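Local coordinates for stage II sporulation protein Q (Bacillus subtilis, PDB 3TUF) that forms with SpoIIIAH an intercellular channel between forespore and mother cell and takes part in forespore engulfment during sporulation, at residues G83-E88 / G162-F167. Numbering follows the deposited sequence.
Sequences GIDLAE and GNHVHF
His166 donates from ND1 to Asp85 OD1 across two antiparallel strands, a bond of 2.6 Å that lies in the imidazole plane and meets the carboxylate on its syn lone pair. The two planes are 74° apart, and OD1 alone meets ND1 at the ring edge. His164 instead lies alongside Asp85, pointing the same way, its CD2 3.8 Å from Asp85 CG. Its NE2 stays 4.1 Å from Asp85 OD2, where the acid could at most weakly favour a protonated imidazole. His164-Val165-His166, with Asp85 across from it, recalls the HxH motif of M23 (LytM-type) peptidases, whose fold this domain shares; in active relatives the second histidine and an Asp at this place are zinc ligands, whereas here Asp85 and His166 are hydrogen-bonded directly. Between the strands, Ile84 pairs with Phe167 and Leu86 with Val165, each through two backbone hydrogen bonds; of the two at Ile84, that from Phe167 N to Ile84 O, 2.8 Å, is the straighter. These four side chains occupy the face away from the histidines, where Ile84 CD1 meets the Phe167 ring edge at CD2, 3.9 Å. Further out, Gly162 O accepts from His164 ND1 at 2.8 Å, in the imidazole plane though ND1 stands 40° above the carbonyl plane, and helps set the ring's rotation. Hydrogen bonds from Ser161 OG to Asp85 OD2 and between Glu168 OE2 and His166 NE2 position the pair; a carboxylate at each nitrogen would probably stabilise doubly protonated His166. Strands 51-55 and 125-132 continue the sheet.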
ATOM      1  N   GLY A  83      24.684   9.703 -16.943  1.00 29.76           N
ATOM      2  CA  GLY A  83      25.643  10.393 -17.811  1.00 32.71           C
ATOM      3  C   GLY A  83      26.639   9.476 -18.513  1.00 45.18           C
ATOM      4  O   GLY A  83      26.481   8.227 -18.537  1.00 39.68           O
ATOM      5  N   ILE A  84      27.670  10.088 -19.103  1.00 36.37           N
ATOM      6  CA  ILE A  84      28.725   9.297 -19.699  1.00 41.50           C
ATOM      7  C   ILE A  84      29.974   9.365 -18.836  1.00 39.29           C
ATOM      8  O   ILE A  84      30.183  10.353 -18.090  1.00 36.47           O
ATOM      9  CB  ILE A  84      29.031   9.771 -21.095  1.00 42.29           C
ATOM     10  CG1 ILE A  84      29.555  11.213 -21.029  1.00 39.38           C
ATOM     11  CG2 ILE A  84      27.763   9.661 -21.956  1.00 39.77           C
ATOM     12  CD1 ILE A  84      29.700  11.961 -22.351  1.00 35.72           C
ATOM     13  N   ASP A  85      30.770   8.292 -18.927  1.00 40.24           N
ATOM     14  CA  ASP A  85      32.089   8.228 -18.337  1.00 34.84           C
ATOM     15  C   ASP A  85      33.120   8.220 -19.441  1.00 41.21           C
ATOM     16  O   ASP A  85      33.063   7.395 -20.354  1.00 41.04           O
ATOM     17  CB  ASP A  85      32.255   6.959 -17.520  1.00 32.05           C
ATOM     18  CG  ASP A  85      31.409   6.984 -16.203  1.00 39.69           C
ATOM     19  OD1 ASP A  85      30.818   8.076 -15.850  1.00 30.95           O
ATOM     20  OD2 ASP A  85      31.354   5.909 -15.532  1.00 33.35           O
ATOM     21  N   LEU A  86      34.080   9.123 -19.340  1.00 39.76           N
ATOM     22  CA  LEU A  86      35.160   9.240 -20.327  1.00 32.51           C
ATOM     23  C   LEU A  86      36.442   8.784 -19.674  1.00 37.15           C
ATOM     24  O   LEU A  86      36.702   9.183 -18.515  1.00 40.71           O
ATOM     25  CB  LEU A  86      35.312  10.707 -20.733  1.00 31.23           C
ATOM     26  CG  LEU A  86      34.135  11.107 -21.594  1.00 39.53           C
ATOM     27  CD1 LEU A  86      33.952  12.647 -21.638  1.00 42.17           C
ATOM     28  CD2 LEU A  86      34.267  10.465 -23.043  1.00 37.49           C
ATOM     29  N   ALA A  87      37.226   7.953 -20.361  1.00 34.00           N
ATOM     30  CA  ALA A  87      38.598   7.597 -19.848  1.00 34.69           C
ATOM     31  C   ALA A  87      39.572   7.552 -21.031  1.00 42.01           C
ATOM     32  O   ALA A  87      39.116   7.375 -22.176  1.00 51.58           O
ATOM     33  CB  ALA A  87      38.628   6.292 -19.056  1.00 29.42           C
ATOM     34  N   GLU A  88      40.863   7.776 -20.743  1.00 43.19           N
ATOM     35  CA  GLU A  88      41.967   7.799 -21.698  1.00 50.99           C
ATOM     36  C   GLU A  88      42.400   6.345 -21.956  1.00 52.59           C
ATOM     37  O   GLU A  88      42.265   5.501 -21.048  1.00 45.59           O
ATOM     38  CB  GLU A  88      43.142   8.618 -21.105  1.00 53.87           C
ATOM     39  CG  GLU A  88      44.449   8.728 -21.990  1.00 60.26           C
ATOM     40  CD  GLU A  88      45.503   7.567 -21.753  1.00 71.78           C
ATOM     41  OE1 GLU A  88      45.629   7.062 -20.607  1.00 77.59           O
ATOM     42  OE2 GLU A  88      46.216   7.154 -22.717  1.00 69.93           O
ATOM     43  N   GLY A 162      37.381   2.894 -13.982  1.00 49.15           N
ATOM     44  CA  GLY A 162      38.718   3.326 -13.565  1.00 40.47           C
ATOM     45  C   GLY A 162      38.909   4.830 -13.408  1.00 43.21           C
ATOM     46  O   GLY A 162      38.107   5.570 -12.804  1.00 44.35           O
ATOM     47  N   ASN A 163      40.008   5.289 -13.981  1.00 43.66           N
ATOM     48  CA  ASN A 163      40.369   6.687 -13.878  1.00 39.95           C
ATOM     49  C   ASN A 163      39.564   7.421 -14.939  1.00 34.56           C
ATOM     50  O   ASN A 163      39.754   7.169 -16.121  1.00 49.28           O
ATOM     51  CB  ASN A 163      41.882   6.826 -14.026  1.00 37.46           C
ATOM     52  CG  ASN A 163      42.353   8.273 -14.073  1.00 40.25           C
ATOM     53  OD1 ASN A 163      41.586   9.224 -14.206  1.00 44.57           O
ATOM     54  ND2 ASN A 163      43.645   8.433 -13.973  1.00 58.50           N
ATOM     55  N   HIS A 164      38.633   8.282 -14.527  1.00 31.93           N
ATOM     56  CA  HIS A 164      37.690   8.870 -15.508  1.00 32.31           C
ATOM     57  C   HIS A 164      37.063  10.191 -15.129  1.00 28.73           C
ATOM     58  O   HIS A 164      37.290  10.687 -14.036  1.00 29.50           O
ATOM     59  CB  HIS A 164      36.532   7.915 -15.695  1.00 34.56           C
ATOM     60  CG  HIS A 164      35.601   7.843 -14.502  1.00 42.21           C
ATOM     61  ND1 HIS A 164      35.925   7.162 -13.332  1.00 36.16           N
ATOM     62  CD2 HIS A 164      34.353   8.345 -14.315  1.00 37.09           C
ATOM     63  CE1 HIS A 164      34.924   7.255 -12.479  1.00 40.81           C
ATOM     64  NE2 HIS A 164      33.957   7.965 -13.053  1.00 43.74           N
ATOM     65  N   VAL A 165      36.221  10.756 -15.984  1.00 30.99           N
ATOM     66  CA  VAL A 165      35.277  11.762 -15.464  1.00 31.90           C
ATOM     67  C   VAL A 165      33.842  11.293 -15.753  1.00 41.37           C
ATOM     68  O   VAL A 165      33.577  10.785 -16.844  1.00 41.77           O
ATOM     69  CB  VAL A 165      35.532  13.172 -16.075  1.00 30.95           C
ATOM     70  CG1 VAL A 165      35.472  13.138 -17.641  1.00 24.75           C
ATOM     71  CG2 VAL A 165      34.537  14.166 -15.592  1.00 34.00           C
ATOM     72  N   HIS A 166      32.935  11.407 -14.779  1.00 39.92           N
ATOM     73  CA  HIS A 166      31.532  11.240 -15.052  1.00 32.13           C
ATOM     74  C   HIS A 166      30.925  12.591 -15.443  1.00 33.11           C
ATOM     75  O   HIS A 166      31.096  13.575 -14.738  1.00 36.81           O
ATOM     76  CB  HIS A 166      30.828  10.737 -13.813  1.00 36.11           C
ATOM     77  CG  HIS A 166      29.351  10.475 -14.004  1.00 39.83           C
ATOM     78  ND1 HIS A 166      28.875   9.406 -14.728  1.00 38.00           N
ATOM     79  CD2 HIS A 166      28.259  11.137 -13.557  1.00 35.98           C
ATOM     80  CE1 HIS A 166      27.548   9.409 -14.712  1.00 36.18           C
ATOM     81  NE2 HIS A 166      27.148  10.461 -14.021  1.00 35.60           N
ATOM     82  N   PHE A 167      30.207  12.642 -16.560  1.00 31.27           N
ATOM     83  CA  PHE A 167      29.692  13.894 -17.033  1.00 37.24           C
ATOM     84  C   PHE A 167      28.170  13.838 -17.292  1.00 32.07           C
ATOM     85  O   PHE A 167      27.631  12.878 -17.893  1.00 40.11           O
ATOM     86  CB  PHE A 167      30.400  14.209 -18.308  1.00 33.59           C
ATOM     87  CG  PHE A 167      29.812  15.354 -19.048  1.00 36.18           C
ATOM     88  CD1 PHE A 167      29.882  16.621 -18.521  1.00 33.06           C
ATOM     89  CD2 PHE A 167      29.185  15.154 -20.254  1.00 31.75           C
ATOM     90  CE1 PHE A 167      29.343  17.720 -19.166  1.00 32.58           C
ATOM     91  CE2 PHE A 167      28.623  16.258 -20.947  1.00 38.63           C
ATOM     92  CZ  PHE A 167      28.698  17.555 -20.396  1.00 29.93           C
TER